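Local coordinates for periplasmic sugar-binding protein (Chloroflexus aurantiacus, PDB 4RXU) that binds D-glucose in the cleft between its two lobes, probably as the sugar receptor of an ABC-type transporter, at residues 51-56 and 304-308; 193-197 and 213-218; 240-244 and 266-270; 319-323 and 333-337. All blocks are in the same frame, centred on the assembly; numbering follows the deposited sequence.

From the N terminus, the chain enters contact 1 at 51-56, on the first helix of the N-terminal lobe, and completes it only at 304-308. Within that span it builds much of the N-terminal lobe and the whole parallel sheet of the other lobe, where contact 2 closes a short loop (193-197 with 213-218) and contact 3 then closes another (240-244 with 266-270). These two lie in series within contact 1, on the far side of the chain's centre from it. Contact 4 (319-323 with 333-337) follows after contact 1 has closed. It touches contact 1 through Asp306 and Ile336, and ties the loop after helix 300-315 to strand 332-343 of the N-terminal lobe's sheet. No two contacts cross.

Contact 1. Residues 51-56 and 304-308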
loop_
_atom_site.group_PDB
_atom_site.type_symbol
_atom_site.label_atom_id
_atom_site.label_comp_id
_atom_site.label_asym_id
_atom_site.label_seq_id
_atom_site.Cartn_x
_atom_site.Cartn_y
_atom_site.Cartn_z
ATOM N N ARG A 51 3.436 15.926 -0.778
ATOM C CA ARG A 51 2.152 16.352 -1.283
ATOM C C ARG A 51 1.357 17.144 -0.240
ATOM O O ARG A 51 0.656 18.107 -0.604
ATOM C CB ARG A 51 1.349 15.161 -1.791
ATOM C CG ARG A 51 2.030 14.373 -2.901
ATOM C CD ARG A 51 2.198 15.176 -4.155
ATOM N NE ARG A 51 2.818 14.372 -5.211
ATOM C CZ ARG A 51 2.948 14.783 -6.464
ATOM N NH1 ARG A 51 2.489 15.977 -6.818
ATOM N NH2 ARG A 51 3.541 14.002 -7.347
ATOM N N PHE A 52 1.474 16.759 1.047
ATOM C CA PHE A 52 0.845 17.537 2.094
ATOM C C PHE A 52 1.404 18.945 2.114
ATOM O O PHE A 52 0.654 19.924 2.130
ATOM C CB PHE A 52 1.009 16.905 3.488
ATOM C CG PHE A 52 -0.117 15.960 3.861
ATOM C CD1 PHE A 52 -1.425 16.406 3.924
ATOM C CD2 PHE A 52 0.142 14.634 4.149
ATOM C CE1 PHE A 52 -2.448 15.546 4.272
ATOM C CE2 PHE A 52 -0.875 13.774 4.509
ATOM C CZ PHE A 52 -2.167 14.225 4.571
ATOM N N ARG A 53 2.731 19.032 2.139
ATOM C CA ARG A 53 3.397 20.347 2.191
ATOM C C ARG A 53 3.005 21.214 1.007
ATOM O O ARG A 53 2.693 22.389 1.174
ATOM C CB ARG A 53 4.908 20.182 2.255
ATOM C CG ARG A 53 5.346 19.753 3.644
ATOM C CD ARG A 53 6.855 19.780 3.826
ATOM N NE ARG A 53 7.295 18.852 4.877
ATOM C CZ ARG A 53 7.038 18.970 6.184
ATOM N NH1 ARG A 53 6.328 19.983 6.662
ATOM N NH2 ARG A 53 7.488 18.046 7.034
ATOM N N GLU A 54 2.979 20.629 -0.185
ATOM C CA GLU A 54 2.532 21.388 -1.371
ATOM C C GLU A 54 1.089 21.892 -1.233
ATOM O O GLU A 54 0.787 23.036 -1.527
ATOM C CB GLU A 54 2.711 20.572 -2.644
ATOM C CG GLU A 54 4.198 20.370 -2.976
ATOM C CD GLU A 54 4.473 19.318 -4.036
ATOM O OE1 GLU A 54 3.544 18.591 -4.436
ATOM O OE2 GLU A 54 5.653 19.210 -4.458
ATOM N N ALA A 55 0.201 21.026 -0.774
ATOM C CA ALA A 55 -1.230 21.388 -0.667
ATOM C C ALA A 55 -1.447 22.424 0.419
ATOM O O ALA A 55 -2.226 23.355 0.252
ATOM C CB ALA A 55 -2.092 20.150 -0.411
ATOM N N LEU A 56 -0.734 22.262 1.522
ATOM C CA LEU A 56 -0.834 23.183 2.636
ATOM C C LEU A 56 -0.296 24.562 2.226
ATOM O O LEU A 56 -0.929 25.588 2.525
ATOM C CB LEU A 56 -0.097 22.619 3.867
ATOM C CG LEU A 56 -0.703 21.344 4.481
ATOM C CD1 LEU A 56 0.257 20.764 5.510
ATOM C CD2 LEU A 56 -2.073 21.637 5.070
ATOM N N VAL A 304 -4.316 13.318 -0.222
ATOM C CA VAL A 304 -3.981 14.459 0.597
ATOM C C VAL A 304 -5.129 15.464 0.615
ATOM O O VAL A 304 -5.531 15.953 1.678
ATOM C CB VAL A 304 -2.670 15.100 0.098
ATOM C CG1 VAL A 304 -2.555 16.562 0.510
ATOM C CG2 VAL A 304 -1.476 14.279 0.585
ATOM N N GLN A 305 -5.643 15.807 -0.564
ATOM C CA GLN A 305 -6.718 16.810 -0.619
ATOM C C GLN A 305 -7.973 16.306 0.084
ATOM O O GLN A 305 -8.643 17.067 0.757
ATOM C CB GLN A 305 -7.032 17.249 -2.049
ATOM C CG GLN A 305 -7.562 18.684 -2.131
ATOM C CD GLN A 305 -6.520 19.721 -1.721
ATOM O OE1 GLN A 305 -5.339 19.632 -2.086
ATOM N NE2 GLN A 305 -6.951 20.701 -0.954
ATOM N N ASP A 306 -8.283 15.014 -0.077
ATOM C CA ASP A 306 -9.440 14.414 0.603
ATOM C C ASP A 306 -9.319 14.568 2.108
ATOM O O ASP A 306 -10.269 14.920 2.788
ATOM C CB ASP A 306 -9.619 12.951 0.215
ATOM C CG ASP A 306 -10.302 12.780 -1.115
ATOM O OD1 ASP A 306 -10.805 13.772 -1.699
ATOM O OD2 ASP A 306 -10.347 11.616 -1.559
ATOM N N ALA A 307 -8.112 14.364 2.612
ATOM C CA ALA A 307 -7.850 14.519 4.054
ATOM C C ALA A 307 -7.936 15.977 4.517
ATOM O O ALA A 307 -8.479 16.276 5.585
ATOM C CB ALA A 307 -6.488 13.947 4.412
ATOM N N ILE A 308 -7.366 16.868 3.727
ATOM C CA ILE A 308 -7.400 18.287 4.079
ATOM C C ILE A 308 -8.863 18.752 4.059
ATOM O O ILE A 308 -9.330 19.433 4.974
ATOM C CB ILE A 308 -6.515 19.136 3.149
ATOM C CG1 ILE A 308 -5.037 18.790 3.362
ATOM C CG2 ILE A 308 -6.770 20.633 3.398
ATOM C CD1 ILE A 308 -4.113 19.325 2.279
HETATM O O HOH W 1 -4.422 22.985 -1.376
#
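Phe52 and Val304 lie where helix 44-59 crosses helix 300-315: their CA atoms are 5.9 Å apart, the segment axes approach to 10.1 Å, and the signed crossing angle is -56°. This is helix packing in the N-terminal lobe of the type I periplasmic-binding-protein fold, with no direct hydrogen bond between the segments. Val304 is the wedge. Its CG2 sits over the middle of the Phe52 ring in a CH-pi contact, 3.7 Å from the centroid and 3° off the ring normal, and also meets Arg51 CB. Val304 CG1, anti to the backbone N (chi1 157°), reaches Phe52 CD1 and lies 3.7 Å from Ala55 CB. Ile308 CG1 and Ala307 CB come up to the edge of the same ring. An alanine in place of this phenylalanine would take the ring from under Val304 and would probably leave a gap towards Ile65 of strand 61-67, which the ring also touches. Arg51 carries its guanidinium off to Tyr357, which it meets by a hydrogen bond to the carbonyl and a cation-pi contact. At the polar margin a water donates to Ala55 O and is held weakly by Gln305 NE2. Beside it the packing is tight: Ile308 CD1 presses on Ala55 CB at 3.5 Å and meets Leu56 CD2 at 4.2 Å.

Contact 2. Residues 193-197 and 213-218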
loop_
_atom_site.group_PDB
_atom_site.type_symbol
_atom_site.label_atom_id
_atom_site.label_comp_id
_atom_site.label_asym_id
_atom_site.label_seq_id
_atom_site.Cartn_x
_atom_site.Cartn_y
_atom_site.Cartn_z
ATOM N N ASN A 193 6.518 -20.549 -3.603
ATOM C CA ASN A 193 7.162 -20.057 -2.383
ATOM C C ASN A 193 6.292 -19.936 -1.133
ATOM O O ASN A 193 6.561 -19.125 -0.261
ATOM C CB ASN A 193 7.836 -18.726 -2.647
ATOM C CG ASN A 193 6.848 -17.616 -2.875
ATOM O OD1 ASN A 193 5.741 -17.851 -3.348
ATOM N ND2 ASN A 193 7.258 -16.391 -2.555
ATOM N N SER A 194 5.245 -20.739 -1.036
ATOM C CA SER A 194 4.429 -20.699 0.171
ATOM C C SER A 194 3.631 -21.969 0.334
ATOM O O SER A 194 2.584 -22.157 -0.288
ATOM C CB SER A 194 3.463 -19.489 0.191
ATOM O OG SER A 194 2.574 -19.573 1.292
ATOM N N SER A 195 4.101 -22.836 1.215
ATOM C CA SER A 195 3.373 -24.047 1.530
ATOM C C SER A 195 2.007 -23.763 2.147
ATOM O O SER A 195 1.041 -24.509 1.946
ATOM C CB SER A 195 4.192 -24.944 2.477
ATOM O OG SER A 195 4.438 -24.332 3.735
ATOM N N GLU A 196 1.913 -22.661 2.877
ATOM C CA GLU A 196 0.640 -22.321 3.494
ATOM C C GLU A 196 -0.373 -21.955 2.415
ATOM O O GLU A 196 -1.543 -22.355 2.508
ATOM C CB GLU A 196 0.790 -21.173 4.492
ATOM C CG GLU A 196 1.665 -21.481 5.715
ATOM C CD GLU A 196 0.988 -22.286 6.821
ATOM O OE1 GLU A 196 -0.210 -22.556 6.724
ATOM O OE2 GLU A 196 1.647 -22.604 7.830
ATOM N N ALA A 197 0.065 -21.187 1.413
ATOM C CA ALA A 197 -0.820 -20.818 0.310
ATOM C C ALA A 197 -1.237 -22.050 -0.479
ATOM O O ALA A 197 -2.403 -22.183 -0.844
ATOM C CB ALA A 197 -0.166 -19.809 -0.594
ATOM N N LYS A 213 -1.085 -16.545 7.915
ATOM C CA LYS A 213 -0.105 -17.652 7.759
ATOM C C LYS A 213 0.635 -17.548 6.427
ATOM O O LYS A 213 1.827 -17.791 6.351
ATOM C CB LYS A 213 -0.758 -19.036 7.859
ATOM C CG LYS A 213 -1.371 -19.316 9.220
ATOM C CD LYS A 213 -1.716 -20.770 9.400
ATOM C CE LYS A 213 -2.994 -21.116 8.702
ATOM N NZ LYS A 213 -3.232 -22.577 8.867
ATOM N N ILE A 214 -0.095 -17.180 5.377
ATOM C CA ILE A 214 0.537 -16.993 4.082
ATOM C C ILE A 214 1.462 -15.794 4.137
ATOM O O ILE A 214 2.636 -15.885 3.748
ATOM C CB ILE A 214 -0.487 -16.828 2.928
ATOM C CG1 ILE A 214 -1.373 -18.078 2.814
ATOM C CG2 ILE A 214 0.241 -16.573 1.613
ATOM C CD1 ILE A 214 -2.556 -17.847 1.892
ATOM N N ILE A 215 0.937 -14.678 4.639
ATOM C CA ILE A 215 1.727 -13.455 4.704
ATOM C C ILE A 215 2.990 -13.700 5.516
ATOM O O ILE A 215 4.048 -13.236 5.160
ATOM C CB ILE A 215 0.890 -12.256 5.224
ATOM C CG1 ILE A 215 -0.172 -11.923 4.180
ATOM C CG2 ILE A 215 1.770 -11.056 5.630
ATOM C CD1 ILE A 215 -1.252 -11.002 4.686
ATOM N N GLY A 216 2.892 -14.476 6.585
ATOM C CA GLY A 216 4.097 -14.761 7.392
ATOM C C GLY A 216 5.214 -15.404 6.598
ATOM O O GLY A 216 6.387 -15.170 6.836
ATOM N N GLN A 217 4.829 -16.276 5.670
ATOM C CA GLN A 217 5.810 -16.974 4.830
ATOM C C GLN A 217 6.379 -16.112 3.707
ATOM O O GLN A 217 7.496 -16.372 3.235
ATOM C CB GLN A 217 5.184 -18.204 4.198
ATOM C CG GLN A 217 4.953 -19.317 5.176
ATOM C CD GLN A 217 4.639 -20.603 4.450
ATOM O OE1 GLN A 217 3.893 -20.605 3.478
ATOM N NE2 GLN A 217 5.180 -21.700 4.932
ATOM N N VAL A 218 5.614 -15.115 3.274
ATOM C CA VAL A 218 5.981 -14.323 2.081
ATOM C C VAL A 218 6.133 -12.827 2.361
ATOM O O VAL A 218 6.213 -12.037 1.442
ATOM C CB VAL A 218 5.038 -14.575 0.870
ATOM C CG1 VAL A 218 4.935 -16.068 0.570
ATOM C CG2 VAL A 218 3.652 -13.959 1.062
HETATM O O HOH W 2 8.580 -17.788 0.989
#
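The N-cap of helix 195-199, Ser194, meets Gln217 near the end of helix 208-218, so that the start of one helix is gripped by a side chain of another. Ser194 OG faces two ways. It accepts from Ala197 N at 3.0 Å, the capping bond, and donates to Gln217 OE1 at 2.8 Å, in the plane of that carbonyl. Placing OG anti to the backbone N (chi1 173°) puts it in reach of both partners. Gln217 OE1 accepts a second bond from Glu196 N at 2.9 Å, this donor tilted from the carbonyl plane. The other end of the amide is used as well: NE2 gives an almost straight bond (174°) to Ser195 OG, 3.0 Å away and nearly in the amide plane. Three bonds thus fix the rotation of the Gln217 amide. Glu196 CG lies against it, 3.3 Å from Gln217 CD, and the carboxylate and amide planes stand 70° apart. Beyond, Glu196 folds back at chi2 and crosses Lys213 at about a right angle; OE1 lies along the lysine's methylenes and makes a long salt bridge to NZ at 3.7 Å. On the buried side Ile214 packs on Ala197, joined by Phe173 and Trp177 of helix 167-185, while Val218 CG1 touches Ser194 CB. A water donates to both Asn193 O and Gln217 O and bridges the two backbones beside Val218. The whole is a serine N-cap braced by a glutamine, the NH groups of Glu196 and Ala197 in the first turn taken up by Gln217 OE1 and Ser194 OG.

Contact 3. Residues 240-244 and 266-270; sequences AADKG and DKDVT
Lys243 leaves the backbone with CG anti to its carbonyl carbon (chi1 -66°) and runs out extended, while Asp266 turns CG away from its backbone N (chi1 -177°); the two chains cross at about a right angle and bring NZ to OD2. The salt bridge puts Lys243 NZ 2.7 Å from Asp266 OD2, on its syn lone pair. The other carboxylate oxygen, OD1, accepts from Asp268 N at 2.9 Å, an Asx turn within the type I beta turn from Asp266 to Val269. One carboxylate therefore both pairs with the lysine and shapes its own loop. An alanine in place of Asp266 would leave Lys243 without its charged mate and would probably loosen the turn, whose Asp268 N would lose its Asx partner. Lys243 NZ is also bonded to Leu235 O and to a water that donates to Asp268 OD2, so the ammonium group is gripped from several sides. Its aliphatic part is used too: Lys243 CD lies 3.8 Å from Asp268 CB, and CG touches Val269 CG2. Backbone bonds complete the contact. Gly244 N donates to Asp268 O at 2.8 Å, and Thr270 N donates to Gly244 O at 2.9 Å from well above the carbonyl plane. Gly244 has a positive phi (72°), more accessible to glycine than to other residues. Residues 240-244 lead from helix 224-237 into strand 246-249, and 266-270 link helix 253-264 to strand 269-274, so the contact joins the N-terminal ends of two adjacent parallel strands in a beta-alpha-beta crossover, the second at the sheet edge.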
loop_
_atom_site.group_PDB
_atom_site.type_symbol
_atom_site.label_atom_id
_atom_site.label_comp_id
_atom_site.label_asym_id
_atom_site.label_seq_id
_atom_site.Cartn_x
_atom_site.Cartn_y
_atom_site.Cartn_z
ATOM N N ALA A 240 15.161 -25.588 -11.428
ATOM C CA ALA A 240 14.999 -25.022 -12.774
ATOM C C ALA A 240 13.555 -25.199 -13.278
ATOM O O ALA A 240 12.987 -24.321 -13.940
ATOM C CB ALA A 240 16.005 -25.632 -13.753
ATOM N N ALA A 241 12.941 -26.316 -12.901
ATOM C CA ALA A 241 11.544 -26.594 -13.267
ATOM C C ALA A 241 10.531 -25.596 -12.694
ATOM O O ALA A 241 9.393 -25.502 -13.160
ATOM C CB ALA A 241 11.169 -27.998 -12.839
ATOM N N ASP A 242 10.960 -24.875 -11.669
ATOM C CA ASP A 242 10.134 -23.859 -11.009
ATOM C C ASP A 242 10.377 -22.449 -11.530
ATOM O O ASP A 242 9.826 -21.483 -10.998
ATOM C CB ASP A 242 10.431 -23.873 -9.516
ATOM C CG ASP A 242 10.204 -25.233 -8.901
ATOM O OD1 ASP A 242 9.197 -25.871 -9.238
ATOM O OD2 ASP A 242 11.037 -25.673 -8.083
ATOM N N LYS A 243 11.198 -22.339 -12.568
ATOM C CA LYS A 243 11.593 -21.056 -13.097
ATOM C C LYS A 243 11.140 -20.939 -14.529
ATOM O O LYS A 243 9.976 -21.204 -14.832
ATOM C CB LYS A 243 13.094 -20.865 -12.908
ATOM C CG LYS A 243 13.409 -20.770 -11.432
ATOM C CD LYS A 243 14.866 -20.852 -11.118
ATOM C CE LYS A 243 15.032 -21.029 -9.625
ATOM N NZ LYS A 243 16.442 -20.889 -9.238
ATOM N N GLY A 244 12.043 -20.536 -15.414
ATOM C CA GLY A 244 11.672 -20.205 -16.768
ATOM C C GLY A 244 10.896 -18.903 -16.812
ATOM O O GLY A 244 11.384 -17.850 -16.440
ATOM N N ASP A 266 18.965 -14.620 -12.026
ATOM C CA ASP A 266 18.891 -16.069 -12.003
ATOM C C ASP A 266 18.832 -16.489 -13.457
ATOM O O ASP A 266 17.849 -16.216 -14.150
ATOM C CB ASP A 266 17.650 -16.507 -11.229
ATOM C CG ASP A 266 17.534 -18.015 -11.085
ATOM O OD1 ASP A 266 17.636 -18.739 -12.098
ATOM O OD2 ASP A 266 17.304 -18.479 -9.947
ATOM N N LYS A 267 19.891 -17.136 -13.933
ATOM C CA LYS A 267 19.974 -17.522 -15.350
ATOM C C LYS A 267 18.838 -18.447 -15.819
ATOM O O LYS A 267 18.535 -18.508 -17.011
ATOM C CB LYS A 267 21.341 -18.143 -15.654
ATOM C CG LYS A 267 21.567 -19.496 -15.002
ATOM C CD LYS A 267 22.959 -20.045 -15.257
ATOM C CE LYS A 267 23.116 -21.392 -14.571
ATOM N NZ LYS A 267 24.404 -22.046 -14.914
ATOM N N ASP A 268 18.217 -19.169 -14.881
ATOM C CA ASP A 268 17.141 -20.128 -15.221
ATOM C C ASP A 268 15.784 -19.449 -15.301
ATOM O O ASP A 268 14.803 -20.061 -15.711
ATOM C CB ASP A 268 17.081 -21.289 -14.218
ATOM C CG ASP A 268 18.325 -22.179 -14.265
ATOM O OD1 ASP A 268 18.848 -22.400 -15.369
ATOM O OD2 ASP A 268 18.763 -22.674 -13.203
ATOM N N VAL A 269 15.728 -18.186 -14.886
ATOM C CA VAL A 269 14.544 -17.344 -15.089
ATOM C C VAL A 269 14.706 -16.659 -16.439
ATOM O O VAL A 269 15.507 -15.731 -16.598
ATOM C CB VAL A 269 14.368 -16.315 -13.957
ATOM C CG1 VAL A 269 13.208 -15.361 -14.255
ATOM C CG2 VAL A 269 14.146 -17.038 -12.638
ATOM N N THR A 270 13.972 -17.157 -17.419
ATOM C CA THR A 270 14.088 -16.632 -18.784
ATOM C C THR A 270 13.239 -15.397 -19.013
ATOM O O THR A 270 13.517 -14.615 -19.908
ATOM C CB THR A 270 13.742 -17.689 -19.840
ATOM O OG1 THR A 270 12.425 -18.205 -19.581
ATOM C CG2 THR A 270 14.821 -18.811 -19.826
HETATM O O HOH W 3 17.438 -23.186 -10.724
#

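Contact 4. Residues 319-323 and 333-337; sequences QPEAR and VPAIQ
Ala322 and Arg323 lie across Pro334, Ala335 and Ile336, where the loop after helix 300-315 comes up beside strand 332-343. Backbone hydrogen bonding amounts to one direct link: Arg323 N donates to Ala335 O at 2.8 Å, nearly along the C=O axis (171°). Gly324, the next residue, is also bonded to Ala335, and the chain then passes into strand 325-327, antiparallel to 332-343, so the contact carries this hairpin's pairing back into the loop, at the sheet of the N-terminal lobe. A water extends the pairing, donating to Arg323 O at 2.8 Å and accepting from Gln337 N at 2.9 Å.

Apolar contacts lie beside this link. Ala322 CB rests 3.7 Å from Pro334 CB and 4.1 Å from Ile336 CG1. Ile336 has CG1 anti to its carbonyl carbon (chi1 -60°), which carries CD1 on to Pro320 CB at 4.0 Å. The two prolines and the isoleucine are covered further by their surroundings: Tyr129 of strand 129-133 touches both Pro320 and Pro334, while Ala310 of helix 300-315 touches Pro320 and Ile336.

A local polar bond holds Arg323 itself. Its side chain bends back at chi2, and NH1 donates to Ala322 O at 2.6 Å, the oxygen lying near the guanidinium plane though the donor stands above the carbonyl plane. The arginine thus folds back over its own backbone.

Adhesion here is by one backbone bond, a water and small apolar groups, with no salt bridge across, which suggests that the loop is held by backbone bonding and ordinary apolar packing more than by charge.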
loop_
_atom_site.group_PDB
_atom_site.type_symbol
_atom_site.label_atom_id
_atom_site.label_comp_id
_atom_site.label_asym_id
_atom_site.label_seq_id
_atom_site.Cartn_x
_atom_site.Cartn_y
_atom_site.Cartn_z
ATOM N N GLN A 319 -19.646 18.029 8.590
ATOM C CA GLN A 319 -19.312 16.623 8.388
ATOM C C GLN A 319 -18.667 16.434 7.017
ATOM O O GLN A 319 -19.185 16.931 6.007
ATOM C CB GLN A 319 -20.564 15.731 8.419
ATOM C CG GLN A 319 -20.996 15.295 9.810
ATOM C CD GLN A 319 -22.120 14.270 9.790
ATOM O OE1 GLN A 319 -23.092 14.400 10.529
ATOM N NE2 GLN A 319 -21.996 13.253 8.938
ATOM N N PRO A 320 -17.570 15.673 6.963
ATOM C CA PRO A 320 -16.987 15.259 5.704
ATOM C C PRO A 320 -17.901 14.388 4.866
ATOM O O PRO A 320 -18.823 13.752 5.367
ATOM C CB PRO A 320 -15.780 14.429 6.142
ATOM C CG PRO A 320 -15.422 14.961 7.486
ATOM C CD PRO A 320 -16.749 15.247 8.104
ATOM N N GLU A 321 -17.553 14.294 3.596
ATOM C CA GLU A 321 -18.367 13.589 2.616
ATOM C C GLU A 321 -17.931 12.151 2.413
ATOM O O GLU A 321 -17.198 11.851 1.479
ATOM C CB GLU A 321 -18.281 14.268 1.260
ATOM C CG GLU A 321 -18.480 15.749 1.288
ATOM C CD GLU A 321 -18.305 16.381 -0.069
ATOM O OE1 GLU A 321 -18.400 15.691 -1.115
ATOM O OE2 GLU A 321 -18.063 17.590 -0.069
ATOM N N ALA A 322 -18.445 11.253 3.228
ATOM C CA ALA A 322 -17.988 9.850 3.191
ATOM C C ALA A 322 -19.007 8.982 2.490
ATOM O O ALA A 322 -20.225 9.245 2.532
ATOM C CB ALA A 322 -17.710 9.324 4.587
ATOM N N ARG A 323 -18.488 7.987 1.780
ATOM C CA ARG A 323 -19.327 7.032 1.067
ATOM C C ARG A 323 -18.724 5.650 1.216
ATOM O O ARG A 323 -17.565 5.418 0.870
ATOM C CB ARG A 323 -19.464 7.391 -0.413
ATOM C CG ARG A 323 -20.070 8.759 -0.684
ATOM C CD ARG A 323 -21.556 8.839 -0.340
ATOM N NE ARG A 323 -22.072 10.173 -0.641
ATOM C CZ ARG A 323 -22.105 11.198 0.218
ATOM N NH1 ARG A 323 -21.669 11.059 1.462
ATOM N NH2 ARG A 323 -22.571 12.371 -0.159
ATOM N N VAL A 333 -16.092 1.931 9.538
ATOM C CA VAL A 333 -15.635 3.319 9.554
ATOM C C VAL A 333 -16.001 3.977 8.229
ATOM O O VAL A 333 -15.658 3.442 7.168
ATOM C CB VAL A 333 -14.097 3.398 9.732
ATOM C CG1 VAL A 333 -13.624 4.860 9.723
ATOM C CG2 VAL A 333 -13.653 2.659 10.995
ATOM N N PRO A 334 -16.688 5.135 8.278
ATOM C CA PRO A 334 -16.996 5.879 7.057
ATOM C C PRO A 334 -15.751 6.183 6.219
ATOM O O PRO A 334 -14.751 6.683 6.736
ATOM C CB PRO A 334 -17.659 7.162 7.573
ATOM C CG PRO A 334 -18.231 6.781 8.897
ATOM C CD PRO A 334 -17.253 5.794 9.471
ATOM N N ALA A 335 -15.844 5.878 4.926
ATOM C CA ALA A 335 -14.687 5.933 4.015
ATOM C C ALA A 335 -14.778 7.087 3.036
ATOM O O ALA A 335 -15.856 7.463 2.598
ATOM C CB ALA A 335 -14.576 4.643 3.240
ATOM N N ILE A 336 -13.618 7.664 2.737
ATOM C CA ILE A 336 -13.486 8.671 1.684
ATOM C C ILE A 336 -12.440 8.002 0.774
ATOM O O ILE A 336 -11.233 8.123 0.989
ATOM C CB ILE A 336 -12.999 10.028 2.246
ATOM C CG1 ILE A 336 -13.993 10.563 3.290
ATOM C CG2 ILE A 336 -12.805 11.034 1.120
ATOM C CD1 ILE A 336 -13.554 11.771 4.103
ATOM N N GLN A 337 -12.928 7.270 -0.221
ATOM C CA GLN A 337 -12.103 6.369 -1.022
ATOM C C GLN A 337 -11.857 6.941 -2.400
ATOM O O GLN A 337 -12.763 7.497 -3.022
ATOM C CB GLN A 337 -12.792 5.009 -1.145
ATOM C CG GLN A 337 -11.985 3.946 -1.878
ATOM C CD GLN A 337 -12.801 2.700 -2.217
ATOM O OE1 GLN A 337 -12.781 1.699 -1.483
ATOM N NE2 GLN A 337 -13.555 2.769 -3.295
HETATM O O HOH W 4 -15.765 7.028 -0.564
#